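Local structure of CD180 antigen (Mus musculus, 3T6Q) at residues A[285-290]-A[308-313]; A[549-554]-A[578-583]. The protein may cooperate with MD-1 and TLR4 in the innate immune response of B cells to bacterial lipopolysaccharide, leading to NF-kappa-B activation. All coordinates share one frame; numbering follows the deposited sequence.

Interaction 1: residues A[285-290]-A[308-313]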
loop_
_atom_site.group_PDB
_atom_site.type_symbol
_atom_site.label_atom_id
_atom_site.label_comp_id
_atom_site.label_asym_id
_atom_site.label_seq_id
_atom_site.Cartn_x
_atom_site.Cartn_y
_atom_site.Cartn_z
ATOM N N LEU A 285 11.349 -7.656 30.602
ATOM C CA LEU A 285 12.571 -6.979 30.102
ATOM C C LEU A 285 13.419 -7.910 29.219
ATOM O O LEU A 285 14.652 -7.882 29.277
ATOM C CB LEU A 285 13.364 -6.448 31.282
ATOM C CG LEU A 285 12.636 -5.359 32.124
ATOM C CD1 LEU A 285 13.398 -5.106 33.424
ATOM C CD2 LEU A 285 12.513 -4.050 31.337
ATOM N N THR A 286 12.736 -8.745 28.426
ATOM C CA THR A 286 13.379 -9.704 27.529
ATOM C C THR A 286 14.378 -9.011 26.592
ATOM O O THR A 286 14.034 -7.999 25.934
ATOM C CB THR A 286 12.339 -10.452 26.681
ATOM O OG1 THR A 286 11.541 -11.263 27.532
ATOM C CG2 THR A 286 13.077 -11.397 25.636
ATOM N N ALA A 287 15.605 -9.509 26.577
ATOM C CA ALA A 287 16.625 -9.064 25.590
ATOM C C ALA A 287 16.889 -7.550 25.629
ATOM O O ALA A 287 16.947 -6.914 24.574
ATOM C CB ALA A 287 16.226 -9.512 24.183
ATOM N N THR A 288 17.084 -6.997 26.819
ATOM C CA THR A 288 17.272 -5.555 26.972
ATOM C C THR A 288 18.725 -5.187 27.257
ATOM O O THR A 288 19.016 -4.062 27.736
ATOM C CB THR A 288 16.367 -4.963 28.098
ATOM O OG1 THR A 288 16.497 -5.745 29.312
ATOM C CG2 THR A 288 14.876 -4.885 27.593
ATOM N N HIS A 289 19.644 -6.102 26.932
ATOM C CA HIS A 289 21.122 -5.915 27.147
ATOM C C HIS A 289 21.526 -5.724 28.593
ATOM O O HIS A 289 22.530 -5.082 28.885
ATOM C CB HIS A 289 21.638 -4.768 26.294
ATOM C CG HIS A 289 21.273 -4.907 24.845
ATOM N ND1 HIS A 289 22.087 -5.510 23.947
ATOM C CD2 HIS A 289 20.089 -4.585 24.157
ATOM C CE1 HIS A 289 21.481 -5.529 22.737
ATOM N NE2 HIS A 289 20.265 -4.952 22.868
ATOM N N LEU A 290 20.736 -6.247 29.524
ATOM C CA LEU A 290 21.097 -6.191 30.956
ATOM C C LEU A 290 22.245 -7.128 31.318
ATOM O O LEU A 290 22.205 -8.329 30.976
ATOM C CB LEU A 290 19.875 -6.545 31.839
ATOM C CG LEU A 290 18.643 -5.627 31.814
ATOM C CD1 LEU A 290 17.414 -6.242 32.552
ATOM C CD2 LEU A 290 19.031 -4.292 32.421
ATOM N N LEU A 308 13.366 -11.725 32.793
ATOM C CA LEU A 308 14.735 -11.157 32.499
ATOM C C LEU A 308 15.470 -12.053 31.500
ATOM O O LEU A 308 16.701 -12.100 31.451
ATOM C CB LEU A 308 15.551 -11.111 33.789
ATOM C CG LEU A 308 15.000 -10.215 34.935
ATOM C CD1 LEU A 308 15.841 -10.336 36.206
ATOM C CD2 LEU A 308 14.911 -8.785 34.482
ATOM N N SER A 309 14.688 -12.798 30.741
ATOM C CA SER A 309 15.237 -13.714 29.719
ATOM C C SER A 309 16.053 -12.983 28.664
ATOM O O SER A 309 15.802 -11.793 28.371
ATOM C CB SER A 309 14.065 -14.425 29.062
ATOM O OG SER A 309 13.377 -15.184 30.051
ATOM N N ALA A 310 17.009 -13.718 28.085
ATOM C CA ALA A 310 17.747 -13.306 26.901
ATOM C C ALA A 310 18.631 -12.082 27.158
ATOM O O ALA A 310 18.926 -11.323 26.247
ATOM C CB ALA A 310 16.814 -13.118 25.686
ATOM N N ASN A 311 19.033 -11.910 28.411
ATOM C CA ASN A 311 19.946 -10.849 28.812
ATOM C C ASN A 311 21.354 -11.425 28.958
ATOM O O ASN A 311 21.596 -12.535 28.454
ATOM C CB ASN A 311 19.388 -10.214 30.074
ATOM C CG ASN A 311 18.287 -9.232 29.712
ATOM O OD1 ASN A 311 18.490 -8.413 28.832
ATOM N ND2 ASN A 311 17.089 -9.428 30.247
ATOM N N LYS A 312 22.256 -10.740 29.669
ATOM C CA LYS A 312 23.642 -11.187 29.699
ATOM C C LYS A 312 24.262 -11.129 31.082
ATOM O O LYS A 312 25.359 -10.655 31.253
ATOM C CB LYS A 312 24.529 -10.513 28.623
ATOM C CG LYS A 312 24.278 -9.043 28.442
ATOM C CD LYS A 312 25.080 -8.415 27.290
ATOM C CE LYS A 312 25.219 -6.901 27.555
ATOM N NZ LYS A 312 25.870 -6.154 26.437
ATOM N N PHE A 313 23.551 -11.658 32.063
ATOM C CA PHE A 313 24.100 -11.775 33.426
ATOM C C PHE A 313 25.195 -12.810 33.452
ATOM O O PHE A 313 25.132 -13.800 32.688
ATOM C CB PHE A 313 22.996 -12.218 34.408
ATOM C CG PHE A 313 21.805 -11.267 34.422
ATOM C CD1 PHE A 313 21.911 -10.004 35.011
ATOM C CD2 PHE A 313 20.609 -11.611 33.782
ATOM C CE1 PHE A 313 20.834 -9.107 34.963
ATOM C CE2 PHE A 313 19.530 -10.739 33.742
ATOM C CZ PHE A 313 19.635 -9.485 34.332
HETATM O O HOH W 1 20.086 -8.749 25.662
#
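Asn311 turns its CG anti to its own carbonyl carbon (chi1 -80°), and chi2 (-49°) sets OD1 toward the backbone N-H groups of 285-290. OD1 takes two of them: Thr288 N at 2.8 Å, and Leu290 N at 3.2 Å from above the carbonyl plane. On the other branch, ND2 gives a nearly straight bond (177°) to Leu285 O at 3.0 Å, the acceptor lying close to the amide plane. Thr288 OG1 donates to the same Leu285 O from the opposite face of that carbonyl, so two donors grip one oxygen. This is the asparagine of a leucine-rich repeat, here in LRR 10, buried in the turn after strand 305-307 and bonded to the matching turn of LRR 9. Backbone bonds on either side of it, Ala287 N to Ser309 O and Lys312 N to Leu290 O (2.7 Å), hold the successive turns in register. A water accepts from His289 N and donates to Ala310 O. Leu290 lies alongside Asn311, pointing the same way, with Leu290 CB 3.8 Å from Asn311 CG. Leu308 CD2 touches both Leu285 CD1 and Leu290 CD1, while the Phe313 ring brings CZ to 3.9 Å from Leu290 CB and has Leu290 O over the centre of one face.

Interaction 2: residues A[549-554]-A[578-583]; sequences QRTINL and KLEDTE
Thr551 lays its CG2 against Glu580 CB, 3.7 Å away, where strand 551-553 pairs with the short, weakly bonded strand 579-580. The pairing is parallel and continues the leucine-rich-repeat solenoid into its C-terminal cap, the LRRCT region. Ile552 makes both backbone bonds: its N donates to Lys578 O and its O accepts from Glu580 N (2.9 Å). One step further a water takes over, accepting from Leu554 N and donating to Glu580 O. On the face of Ile552 and Leu579, Leu579 CD2 packs on Leu554 CD1 at 4.2 Å and near Ile552 CB, with helix 566-574 set against all three side chains through Trp571, Phe568 and Tyr572. Lys578 runs back beside the carbonyls of Gln549 and Arg550, extended as far as CE and then bent at chi4 (-80°), which carries NZ to 3.0 Å from Gln549 O; NZ also bonds to Ser547 O. On the other face, Asn553 has CG anti to its backbone N (chi1 -166°), and ND2 divides its hydrogens between two acidic residues. Tyr527 OH hydrogen-bonds the Glu580 carboxylate and Arg555 makes a salt bridge to that of Asp581, which probably tempers their charge. Glu580 OE2 receives Asn553 ND2 at 2.8 Å on its anti lone pair, whereas ND2 approaches Asp581 OD2 from above its carboxylate plane.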
loop_
_atom_site.group_PDB
_atom_site.type_symbol
_atom_site.label_atom_id
_atom_site.label_comp_id
_atom_site.label_asym_id
_atom_site.label_seq_id
_atom_site.Cartn_x
_atom_site.Cartn_y
_atom_site.Cartn_z
ATOM N N GLN A 549 -7.311 -52.866 26.240
ATOM C CA GLN A 549 -6.925 -51.451 26.134
ATOM C C GLN A 549 -7.903 -50.606 25.340
ATOM O O GLN A 549 -8.740 -51.144 24.599
ATOM C CB GLN A 549 -5.484 -51.308 25.528
ATOM C CG GLN A 549 -4.456 -52.279 26.108
ATOM C CD GLN A 549 -4.497 -52.420 27.632
ATOM O OE1 GLN A 549 -4.018 -53.413 28.183
ATOM N NE2 GLN A 549 -5.024 -51.419 28.314
ATOM N N ARG A 550 -7.777 -49.282 25.452
ATOM C CA ARG A 550 -8.665 -48.390 24.726
ATOM C C ARG A 550 -8.142 -48.017 23.328
ATOM O O ARG A 550 -8.910 -47.944 22.364
ATOM C CB ARG A 550 -8.968 -47.149 25.604
ATOM C CG ARG A 550 -9.201 -45.807 24.902
ATOM C CD ARG A 550 -10.514 -45.456 24.204
ATOM N NE ARG A 550 -11.736 -46.016 24.737
ATOM C CZ ARG A 550 -12.948 -45.433 24.740
ATOM N NH1 ARG A 550 -13.196 -44.198 24.297
ATOM N NH2 ARG A 550 -13.948 -46.122 25.224
ATOM N N THR A 551 -6.839 -47.785 23.204
ATOM C CA THR A 551 -6.291 -47.330 21.933
ATOM C C THR A 551 -4.859 -47.856 21.828
ATOM O O THR A 551 -4.071 -47.704 22.779
ATOM C CB THR A 551 -6.273 -45.779 21.870
ATOM O OG1 THR A 551 -7.610 -45.303 21.912
ATOM C CG2 THR A 551 -5.665 -45.266 20.562
ATOM N N ILE A 552 -4.537 -48.468 20.679
ATOM C CA ILE A 552 -3.203 -48.983 20.404
ATOM C C ILE A 552 -2.771 -48.420 19.055
ATOM O O ILE A 552 -3.571 -48.417 18.094
ATOM C CB ILE A 552 -3.239 -50.518 20.316
ATOM C CG1 ILE A 552 -3.769 -51.111 21.611
ATOM C CG2 ILE A 552 -1.862 -51.109 20.014
ATOM C CD1 ILE A 552 -4.863 -52.090 21.331
ATOM N N ASN A 553 -1.527 -47.954 18.989
ATOM C CA ASN A 553 -0.918 -47.477 17.743
ATOM C C ASN A 553 0.212 -48.427 17.336
ATOM O O ASN A 553 1.231 -48.526 18.025
ATOM C CB ASN A 553 -0.387 -46.037 17.892
ATOM C CG ASN A 553 -0.065 -45.374 16.551
ATOM O OD1 ASN A 553 0.382 -46.035 15.607
ATOM N ND2 ASN A 553 -0.244 -44.047 16.477
ATOM N N LEU A 554 0.003 -49.130 16.218
ATOM C CA LEU A 554 0.973 -50.064 15.665
ATOM C C LEU A 554 1.502 -49.613 14.308
ATOM O O LEU A 554 2.079 -50.413 13.561
ATOM C CB LEU A 554 0.300 -51.441 15.537
ATOM C CG LEU A 554 0.158 -52.206 16.840
ATOM C CD1 LEU A 554 -0.947 -53.268 16.690
ATOM C CD2 LEU A 554 1.527 -52.803 17.217
ATOM N N LYS A 578 -10.293 -49.823 18.436
ATOM C CA LYS A 578 -9.168 -49.746 19.389
ATOM C C LYS A 578 -7.855 -49.323 18.702
ATOM O O LYS A 578 -6.820 -49.269 19.341
ATOM C CB LYS A 578 -8.966 -51.069 20.137
ATOM C CG LYS A 578 -10.157 -51.542 20.947
ATOM C CD LYS A 578 -9.826 -52.813 21.720
ATOM C CE LYS A 578 -11.069 -53.278 22.436
ATOM N NZ LYS A 578 -11.237 -52.455 23.675
ATOM N N LEU A 579 -7.888 -49.003 17.416
ATOM C CA LEU A 579 -6.637 -48.786 16.687
ATOM C C LEU A 579 -6.496 -47.376 16.181
ATOM O O LEU A 579 -7.433 -46.835 15.608
ATOM C CB LEU A 579 -6.452 -49.820 15.541
ATOM C CG LEU A 579 -6.250 -51.285 16.017
ATOM C CD1 LEU A 579 -6.691 -52.279 14.959
ATOM C CD2 LEU A 579 -4.810 -51.559 16.421
ATOM N N GLU A 580 -5.309 -46.803 16.373
ATOM C CA GLU A 580 -4.978 -45.449 15.945
ATOM C C GLU A 580 -4.004 -45.479 14.750
ATOM O O GLU A 580 -3.102 -46.315 14.718
ATOM C CB GLU A 580 -4.309 -44.733 17.130
ATOM C CG GLU A 580 -3.915 -43.294 16.857
ATOM C CD GLU A 580 -3.256 -42.633 18.059
ATOM O OE1 GLU A 580 -3.951 -41.888 18.767
ATOM O OE2 GLU A 580 -2.062 -42.883 18.322
ATOM N N ASP A 581 -4.160 -44.552 13.796
ATOM C CA ASP A 581 -3.302 -44.498 12.599
ATOM C C ASP A 581 -3.327 -45.836 11.797
ATOM O O ASP A 581 -2.271 -46.287 11.309
ATOM C CB ASP A 581 -1.853 -44.123 12.991
ATOM C CG ASP A 581 -1.743 -42.677 13.503
ATOM O OD1 ASP A 581 -2.715 -41.939 13.316
ATOM O OD2 ASP A 581 -0.716 -42.275 14.095
ATOM N N THR A 582 -4.507 -46.458 11.678
ATOM C CA THR A 582 -4.669 -47.646 10.807
ATOM C C THR A 582 -4.260 -47.433 9.337
ATOM O O THR A 582 -3.812 -48.372 8.710
ATOM C CB THR A 582 -6.080 -48.244 10.835
ATOM O OG1 THR A 582 -7.015 -47.279 10.348
ATOM C CG2 THR A 582 -6.434 -48.660 12.239
ATOM N N GLU A 583 -4.397 -46.214 8.793
ATOM C CA GLU A 583 -3.914 -45.923 7.432
ATOM C C GLU A 583 -2.373 -45.979 7.236
ATOM O O GLU A 583 -1.897 -46.044 6.091
ATOM C CB GLU A 583 -4.438 -44.569 6.934
ATOM C CG GLU A 583 -5.954 -44.438 6.887
ATOM C CD GLU A 583 -6.382 -43.069 6.385
ATOM O OE1 GLU A 583 -5.593 -42.110 6.531
ATOM O OE2 GLU A 583 -7.499 -42.948 5.833
HETATM O O HOH W 2 -2.271 -48.965 14.446
#

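Interactions 1 and 2 belong to one solenoid but lie on opposite sides of the chain's centre, 46 Å apart between centres and about 34 Å between nearest atoms, with no direct touch. Interaction 1 joins two consecutive repeats, LRR 9 and LRR 10, whereas interaction 2 joins strand 551-553, which follows the last annotated repeat, to strand 579-580 of the LRRCT region. In each, an asparagine side chain bridges to the neighbouring segment: Asn311 to backbone groups, Asn553 to carboxylates. Their surroundings differ too. The side chain of Ala310 is about 6 Å from a bound mannose, and another protein chain packs nearby; at interaction 2 a glycerol lies about 3 Å from the Lys578 side chain.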